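PDB 4IPA: putative curved DNA-binding protein from Chaetomium thermophilum var. thermophilum DSM 1495, which probably serves ribosome biogenesis as Arx1, a methionine aminopeptidase-like member of the peptidase M24 family, and is more tentatively assigned a DNA-binding role. Local coordinates for residues P245-W251 with A350-N354; P171-A175 with Q387-K391; V163-L167 with I196-L200. All blocks are in the same frame, centred on the assembly; numbering follows the deposited sequence.

Overall arrangement
The three contacts cluster within about 17 Å of one another, centre to centre, in a methionine aminopeptidase-like (pita-bread) fold. Contact 3 closes first along the chain, packing helix 148-167 against helix 193-205 outside the antiparallel sheet. Contact 1 joins neighbouring strands 250-258 and 342-352 of that sheet; its centre is about 17 Å from that of contact 3, with no direct touch. Contact 2 bridges them: it pairs the turn after helix 148-167 with the C-terminal end of the model, and its segments flank those of contact 1 in sequence and alternate with those of contact 3. Its centre lies about 12 Å and 15 Å from the centres of contacts 1 and 3, and it touches both.

Contact 1. Residues P245-W251 with A350-N354; sequences PEVGDVW and AITKN
The chain at Pro245-Trp251 runs through a type II beta turn from Glu246 to Asp249, closed by Asp249 N to Glu246 O (2.9 Å), and enters a strand at Val250. Val247 (phi/psi -51/137) and Gly248 (100/-17) are the central residues; at Gly248 a CB would clash with the preceding carbonyl. Ala350-Thr352 is the end of strand 342-352, which runs antiparallel to strand 250-258. Val250 faces Ala350 as a non-hydrogen-bonded pair, CA-CA 4.6 Å, and beyond it Ile351 N donates to Asp249 O (2.9 Å) while Gly248 N donates to Ile351 O (2.8 Å). These are adjacent strands of the antiparallel sheet of the methionine aminopeptidase-like, or pita-bread, fold, and the turn leads into one of them. Ile351 (m, t) points toward the turn: its CD1 lies 3.5 Å from Pro245 CB and 3.9 Å from Trp251 CD1, its CG2 4.3 Å from Val247 CG2. On the sheet face of Val250 and Ala350, Val250 CG2 and Ala350 CB are 4.2 Å apart. Asp249 (m) turns OD2 back to accept from Glu246 N (2.9 Å) and Trp251 NE1 (3.1 Å), and the same oxygen forms a salt bridge with Lys229. At the strand's end, Thr352 in the p rotamer puts OG1 where Asn354 N donates to it (3.2 Å), an ST turn.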
loop_
_atom_site.group_PDB
_atom_site.type_symbol
_atom_site.label_atom_id
_atom_site.label_comp_id
_atom_site.label_asym_id
_atom_site.label_seq_id
_atom_site.Cartn_x
_atom_site.Cartn_y
_atom_site.Cartn_z
ATOM N N PRO A 245 0.579 13.387 -11.494
ATOM C CA PRO A 245 1.813 13.499 -10.709
ATOM C C PRO A 245 2.688 14.644 -11.219
ATOM O O PRO A 245 2.825 14.805 -12.428
ATOM C CB PRO A 245 2.511 12.157 -10.954
ATOM C CG PRO A 245 1.445 11.250 -11.497
ATOM C CD PRO A 245 0.504 12.121 -12.241
ATOM N N GLU A 246 3.270 15.406 -10.299
ATOM C CA GLU A 246 4.096 16.549 -10.628
ATOM C C GLU A 246 5.365 16.488 -9.803
ATOM O O GLU A 246 5.368 15.961 -8.678
ATOM C CB GLU A 246 3.372 17.860 -10.297
ATOM C CG GLU A 246 2.079 18.101 -11.061
ATOM C CD GLU A 246 1.489 19.481 -10.772
ATOM O OE1 GLU A 246 0.638 19.585 -9.869
ATOM O OE2 GLU A 246 1.881 20.468 -11.441
ATOM N N VAL A 247 6.442 17.042 -10.354
ATOM C CA VAL A 247 7.669 17.246 -9.601
ATOM C C VAL A 247 7.296 17.965 -8.316
ATOM O O VAL A 247 6.483 18.885 -8.341
ATOM C CB VAL A 247 8.679 18.091 -10.408
ATOM C CG1 VAL A 247 9.787 18.656 -9.500
ATOM C CG2 VAL A 247 9.268 17.267 -11.556
ATOM N N GLY A 248 7.870 17.541 -7.193
ATOM C CA GLY A 248 7.477 18.066 -5.889
ATOM C C GLY A 248 6.526 17.151 -5.109
ATOM O O GLY A 248 6.368 17.306 -3.899
ATOM N N ASP A 249 5.895 16.195 -5.795
ATOM C CA ASP A 249 4.906 15.304 -5.170
ATOM C C ASP A 249 5.536 14.122 -4.424
ATOM O O ASP A 249 6.560 13.570 -4.848
ATOM C CB ASP A 249 3.984 14.690 -6.224
ATOM C CG ASP A 249 2.928 15.655 -6.766
ATOM O OD1 ASP A 249 2.818 16.815 -6.309
ATOM O OD2 ASP A 249 2.181 15.211 -7.664
ATOM N N VAL A 250 4.903 13.717 -3.326
ATOM C CA VAL A 250 5.091 12.359 -2.818
ATOM C C VAL A 250 3.803 11.519 -2.952
ATOM O O VAL A 250 2.699 11.970 -2.596
ATOM C CB VAL A 250 5.612 12.344 -1.370
ATOM C CG1 VAL A 250 5.602 10.929 -0.824
ATOM C CG2 VAL A 250 7.016 12.927 -1.318
ATOM N N TRP A 251 3.956 10.298 -3.470
ATOM C CA TRP A 251 2.831 9.398 -3.692
ATOM C C TRP A 251 2.987 8.036 -3.014
ATOM O O TRP A 251 4.083 7.470 -2.944
ATOM C CB TRP A 251 2.658 9.136 -5.181
ATOM C CG TRP A 251 2.092 10.249 -5.966
ATOM C CD1 TRP A 251 2.743 11.381 -6.371
ATOM C CD2 TRP A 251 0.766 10.329 -6.500
ATOM N NE1 TRP A 251 1.897 12.172 -7.097
ATOM C CE2 TRP A 251 0.677 11.547 -7.208
ATOM C CE3 TRP A 251 -0.357 9.481 -6.459
ATOM C CZ2 TRP A 251 -0.487 11.953 -7.864
ATOM C CZ3 TRP A 251 -1.513 9.875 -7.107
ATOM C CH2 TRP A 251 -1.570 11.110 -7.807
ATOM N N ALA A 350 9.046 9.629 -4.263
ATOM C CA ALA A 350 9.194 11.067 -4.423
ATOM C C ALA A 350 9.464 11.400 -5.890
ATOM O O ALA A 350 10.208 10.698 -6.574
ATOM C CB ALA A 350 10.311 11.591 -3.542
ATOM N N ILE A 351 8.833 12.463 -6.366
ATOM C CA ILE A 351 9.028 12.930 -7.717
ATOM C C ILE A 351 9.839 14.206 -7.649
ATOM O O ILE A 351 9.388 15.196 -7.084
ATOM C CB ILE A 351 7.688 13.215 -8.404
ATOM C CG1 ILE A 351 6.763 11.995 -8.261
ATOM C CG2 ILE A 351 7.919 13.580 -9.862
ATOM C CD1 ILE A 351 5.442 12.062 -9.051
ATOM N N THR A 352 11.051 14.177 -8.195
ATOM C CA THR A 352 11.891 15.369 -8.204
ATOM C C THR A 352 12.391 15.654 -9.614
ATOM O O THR A 352 12.086 14.922 -10.563
ATOM C CB THR A 352 13.138 15.195 -7.315
ATOM O OG1 THR A 352 14.019 14.236 -7.922
ATOM C CG2 THR A 352 12.763 14.727 -5.920
ATOM N N LYS A 353 13.181 16.721 -9.715
ATOM C CA LYS A 353 13.918 17.104 -10.913
ATOM C C LYS A 353 14.455 15.903 -11.655
ATOM O O LYS A 353 14.375 15.820 -12.879
ATOM C CB LYS A 353 15.132 17.920 -10.482
ATOM C CG LYS A 353 15.148 19.348 -10.915
ATOM C CD LYS A 353 16.250 20.081 -10.158
ATOM C CE LYS A 353 17.540 19.276 -10.156
ATOM N NZ LYS A 353 18.590 19.912 -9.306
ATOM N N ASN A 354 15.042 14.989 -10.889
ATOM C CA ASN A 354 15.733 13.837 -11.442
ATOM C C ASN A 354 14.829 12.639 -11.689
ATOM O O ASN A 354 15.307 11.536 -11.931
ATOM C CB ASN A 354 16.875 13.443 -10.514
ATOM C CG ASN A 354 17.984 14.484 -10.488
ATOM O OD1 ASN A 354 18.395 14.998 -11.534
ATOM N ND2 ASN A 354 18.465 14.807 -9.290
#

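Contact 2. Residues P171-A175 with Q387-K391; sequences PGLLA and QPLSK
A type I beta turn, Gly172-Ala175, meets the irregular last residues of the model here, at the surface of the pita-bread fold. The turn follows helix 148-167 and is closed by Ala175 N to Gly172 O (3.2 Å); its central residues are Leu173 (phi/psi -53/-37) and Leu174 (-117/11). Gly172 itself is at 86/-12, where a CB would collide with the carbonyl oxygen of Pro171. Gln387-Lys391 follows helix 379-386 without regular structure, and the closest CA pair is Leu174-Ser390, 6.9 Å. Leu174 is the centrepiece. In the m, t rotamer it points toward the tail and brings CD1 to 3.5 Å from Leu389 O, 3.6 Å from Pro388 O and 3.7 Å from Ser390 N, so a methyl group packs against the tail backbone. Its CD2 reaches Lys391 CG at 3.6 Å, and its CB lies 4.2 Å from CG of the Pro388 ring. The CA-to-CB bond of Leu389 points away from the turn (chi1 -106°, between wells; chi2 t), and the side chain packs on Ile356 and on Leu165 and Arg166 of helix 148-167. Backbone hydrogen bonds join Leu389 to Ile356 and Lys391 to Asn354, at and just before strand 355-360. The aliphatic chain of Lys391 is stretched (m, t, t, t), passing along Leu174 to set CE 3.7 Å from Leu173 O. At its tip, Lys391 NZ donates to a water (3.0 Å) that in turn makes a weak hydrogen bond to Leu173 O (3.5 Å).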
loop_
_atom_site.group_PDB
_atom_site.type_symbol
_atom_site.label_atom_id
_atom_site.label_comp_id
_atom_site.label_asym_id
_atom_site.label_seq_id
_atom_site.Cartn_x
_atom_site.Cartn_y
_atom_site.Cartn_z
ATOM N N PRO A 171 5.771 14.197 -18.203
ATOM C CA PRO A 171 6.241 14.118 -19.590
ATOM C C PRO A 171 7.508 14.934 -19.817
ATOM O O PRO A 171 7.570 16.103 -19.445
ATOM C CB PRO A 171 5.071 14.711 -20.381
ATOM C CG PRO A 171 3.871 14.390 -19.536
ATOM C CD PRO A 171 4.345 14.568 -18.122
ATOM N N GLY A 172 8.520 14.301 -20.393
ATOM C CA GLY A 172 9.716 15.006 -20.811
ATOM C C GLY A 172 10.799 15.208 -19.765
ATOM O O GLY A 172 11.923 15.592 -20.099
ATOM N N LEU A 173 10.473 14.947 -18.504
ATOM C CA LEU A 173 11.420 15.152 -17.413
ATOM C C LEU A 173 12.751 14.433 -17.655
ATOM O O LEU A 173 13.820 14.944 -17.329
ATOM C CB LEU A 173 10.805 14.703 -16.084
ATOM C CG LEU A 173 11.595 15.064 -14.827
ATOM C CD1 LEU A 173 11.618 16.593 -14.627
ATOM C CD2 LEU A 173 11.030 14.344 -13.590
ATOM N N LEU A 174 12.694 13.245 -18.238
ATOM C CA LEU A 174 13.909 12.465 -18.429
ATOM C C LEU A 174 14.235 12.228 -19.913
ATOM O O LEU A 174 15.107 11.429 -20.237
ATOM C CB LEU A 174 13.809 11.135 -17.668
ATOM C CG LEU A 174 13.346 11.195 -16.197
ATOM C CD1 LEU A 174 12.873 9.810 -15.690
ATOM C CD2 LEU A 174 14.411 11.800 -15.257
ATOM N N ALA A 175 13.534 12.925 -20.804
ATOM C CA ALA A 175 13.768 12.789 -22.241
ATOM C C ALA A 175 15.228 13.055 -22.582
ATOM O O ALA A 175 15.861 13.952 -22.016
ATOM C CB ALA A 175 12.870 13.726 -23.029
ATOM N N GLN A 387 11.999 2.806 -20.644
ATOM C CA GLN A 387 12.140 4.159 -20.125
ATOM C C GLN A 387 12.707 4.128 -18.711
ATOM O O GLN A 387 12.405 3.227 -17.932
ATOM C CB GLN A 387 10.794 4.872 -20.116
ATOM C CG GLN A 387 10.096 4.912 -21.451
ATOM C CD GLN A 387 8.670 5.403 -21.327
ATOM O OE1 GLN A 387 7.867 5.269 -22.259
ATOM N NE2 GLN A 387 8.338 5.970 -20.163
ATOM N N PRO A 388 13.545 5.115 -18.377
ATOM C CA PRO A 388 14.150 5.153 -17.045
ATOM C C PRO A 388 13.160 5.706 -16.029
ATOM O O PRO A 388 12.184 6.350 -16.412
ATOM C CB PRO A 388 15.317 6.125 -17.229
ATOM C CG PRO A 388 14.838 7.065 -18.294
ATOM C CD PRO A 388 13.968 6.250 -19.220
ATOM N N LEU A 389 13.399 5.435 -14.753
ATOM C CA LEU A 389 12.559 5.961 -13.689
ATOM C C LEU A 389 13.138 7.270 -13.164
ATOM O O LEU A 389 12.420 8.131 -12.642
ATOM C CB LEU A 389 12.452 4.941 -12.557
ATOM C CG LEU A 389 11.118 4.205 -12.452
ATOM C CD1 LEU A 389 11.165 3.215 -11.298
ATOM C CD2 LEU A 389 9.959 5.196 -12.278
ATOM N N SER A 390 14.445 7.425 -13.321
ATOM C CA SER A 390 15.133 8.609 -12.837
ATOM C C SER A 390 16.447 8.772 -13.585
ATOM O O SER A 390 16.809 7.913 -14.374
ATOM C CB SER A 390 15.447 8.441 -11.357
ATOM O OG SER A 390 16.486 7.484 -11.203
ATOM N N LYS A 391 17.143 9.881 -13.333
ATOM C CA LYS A 391 18.514 10.076 -13.781
ATOM C C LYS A 391 19.434 9.678 -12.639
ATOM O O LYS A 391 19.445 10.330 -11.596
ATOM C CB LYS A 391 18.794 11.543 -14.109
ATOM C CG LYS A 391 17.962 12.185 -15.208
ATOM C CD LYS A 391 18.324 13.687 -15.290
ATOM C CE LYS A 391 17.217 14.547 -15.906
ATOM N NZ LYS A 391 17.320 15.991 -15.494
HETATM O O HOH W 1 14.761 17.477 -15.183
#

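Contact 3. Residues V163-L167 with I196-L200; sequences VLLRL and ISSLL
Two helices pack antiparallel here, on the outside of the antiparallel sheet of the pita-bread fold: residues 163-167 belong to helix 148-167 and residues 196-200 to helix 193-205. The axes of these short segments approach to 10.6 Å, and their directions make an angle of 153°. The register places Val163 by Leu200 and Leu167 by Ile196, each with CA atoms 7.1 Å apart. Within the segments, Leu167 N donates a backbone hydrogen bond to Val163 O (2.9 Å), as Leu200 N does to Ile196 O (3.0 Å). The side chains that meet are all aliphatic. Val163 (t) points toward the partner helix and sets CG1 3.8 Å from Leu200 CD1; it also touches Ile381 and Leu385 of helix 379-386. One residue on, Leu164 (t, p), whose CA-to-CB bond points sideways, fills the space between the helices and the sheet. Its CD1 is 4.0 Å from Ile196 CG2, its CB 4.0 Å from Leu200 CD2 and its backbone N 3.9 Å from Leu200 CD1; on the sheet side it meets Val253 and Val255 of strand 250-258, the second of which Leu200 also touches. Leu165 and Arg166 lie out of reach of residues 196-200: Leu165 packs on Val253 and Leu389, while Arg166 makes a salt bridge with Glu162 and a hydrogen bond to Gln387 O. Leu167 (m, t), one helical turn after Val163, again points toward the second helix and inserts between three side chains, its CD1 lying 3.9 Å from Leu199 CD1, 4.0 Å from Leu200 CD1 and 4.1 Å from Ile196 CG2.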
loop_
_atom_site.group_PDB
_atom_site.type_symbol
_atom_site.label_atom_id
_atom_site.label_comp_id
_atom_site.label_asym_id
_atom_site.label_seq_id
_atom_site.Cartn_x
_atom_site.Cartn_y
_atom_site.Cartn_z
ATOM N N VAL A 163 5.528 -0.592 -14.823
ATOM C CA VAL A 163 4.851 0.224 -15.818
ATOM C C VAL A 163 4.190 1.453 -15.182
ATOM O O VAL A 163 4.403 2.572 -15.639
ATOM C CB VAL A 163 3.819 -0.582 -16.630
ATOM C CG1 VAL A 163 3.022 0.348 -17.574
ATOM C CG2 VAL A 163 4.528 -1.663 -17.416
ATOM N N LEU A 164 3.403 1.252 -14.130
ATOM C CA LEU A 164 2.757 2.371 -13.427
ATOM C C LEU A 164 3.753 3.462 -13.009
ATOM O O LEU A 164 3.536 4.645 -13.259
ATOM C CB LEU A 164 1.990 1.876 -12.192
ATOM C CG LEU A 164 1.328 2.971 -11.359
ATOM C CD1 LEU A 164 0.539 3.917 -12.272
ATOM C CD2 LEU A 164 0.427 2.389 -10.244
ATOM N N LEU A 165 4.843 3.061 -12.367
ATOM C CA LEU A 165 5.857 4.018 -11.935
ATOM C C LEU A 165 6.385 4.889 -13.096
ATOM O O LEU A 165 6.583 6.100 -12.936
ATOM C CB LEU A 165 7.005 3.296 -11.217
ATOM C CG LEU A 165 6.665 2.694 -9.841
ATOM C CD1 LEU A 165 7.848 1.902 -9.241
ATOM C CD2 LEU A 165 6.185 3.775 -8.866
ATOM N N ARG A 166 6.601 4.261 -14.251
ATOM C CA ARG A 166 7.076 4.950 -15.448
ATOM C C ARG A 166 6.011 5.854 -16.071
ATOM O O ARG A 166 6.334 6.897 -16.635
ATOM C CB ARG A 166 7.610 3.940 -16.469
ATOM C CG ARG A 166 9.030 3.498 -16.157
ATOM C CD ARG A 166 9.350 2.141 -16.748
ATOM N NE ARG A 166 10.693 1.725 -16.358
ATOM C CZ ARG A 166 10.977 1.072 -15.231
ATOM N NH1 ARG A 166 10.004 0.753 -14.380
ATOM N NH2 ARG A 166 12.234 0.746 -14.953
ATOM N N LEU A 167 4.742 5.469 -15.941
ATOM C CA LEU A 167 3.643 6.296 -16.426
ATOM C C LEU A 167 3.472 7.530 -15.554
ATOM O O LEU A 167 2.712 8.440 -15.899
ATOM C CB LEU A 167 2.335 5.503 -16.469
ATOM C CG LEU A 167 2.321 4.373 -17.505
ATOM C CD1 LEU A 167 1.021 3.571 -17.482
ATOM C CD2 LEU A 167 2.553 4.971 -18.882
ATOM N N ILE A 196 -3.817 4.856 -18.578
ATOM C CA ILE A 196 -3.057 4.175 -17.547
ATOM C C ILE A 196 -3.693 2.822 -17.219
ATOM O O ILE A 196 -3.008 1.801 -17.195
ATOM C CB ILE A 196 -2.960 5.046 -16.279
ATOM C CG1 ILE A 196 -2.243 6.363 -16.621
ATOM C CG2 ILE A 196 -2.265 4.278 -15.140
ATOM C CD1 ILE A 196 -2.071 7.325 -15.443
ATOM N N SER A 197 -5.003 2.820 -16.984
ATOM C CA SER A 197 -5.729 1.594 -16.680
ATOM C C SER A 197 -5.591 0.534 -17.769
ATOM O O SER A 197 -5.248 -0.612 -17.482
ATOM C CB SER A 197 -7.219 1.878 -16.444
ATOM O OG SER A 197 -7.452 2.331 -15.125
ATOM N N SER A 198 -5.867 0.910 -19.013
ATOM C CA SER A 198 -5.835 -0.068 -20.103
ATOM C C SER A 198 -4.439 -0.667 -20.288
ATOM O O SER A 198 -4.300 -1.864 -20.537
ATOM C CB SER A 198 -6.364 0.523 -21.413
ATOM O OG SER A 198 -5.493 1.523 -21.901
ATOM N N LEU A 199 -3.405 0.157 -20.151
ATOM C CA LEU A 199 -2.035 -0.354 -20.203
ATOM C C LEU A 199 -1.754 -1.368 -19.069
ATOM O O LEU A 199 -1.266 -2.475 -19.320
ATOM C CB LEU A 199 -1.017 0.793 -20.185
ATOM C CG LEU A 199 -0.924 1.663 -21.451
ATOM C CD1 LEU A 199 -0.186 2.963 -21.166
ATOM C CD2 LEU A 199 -0.269 0.928 -22.623
ATOM N N LEU A 200 -2.079 -1.014 -17.828
ATOM C CA LEU A 200 -1.869 -1.958 -16.735
ATOM C C LEU A 200 -2.700 -3.236 -16.919
ATOM O O LEU A 200 -2.253 -4.325 -16.564
ATOM C CB LEU A 200 -2.140 -1.314 -15.370
ATOM C CG LEU A 200 -0.875 -0.821 -14.659
ATOM C CD1 LEU A 200 -0.125 0.220 -15.524
ATOM C CD2 LEU A 200 -1.211 -0.265 -13.289
#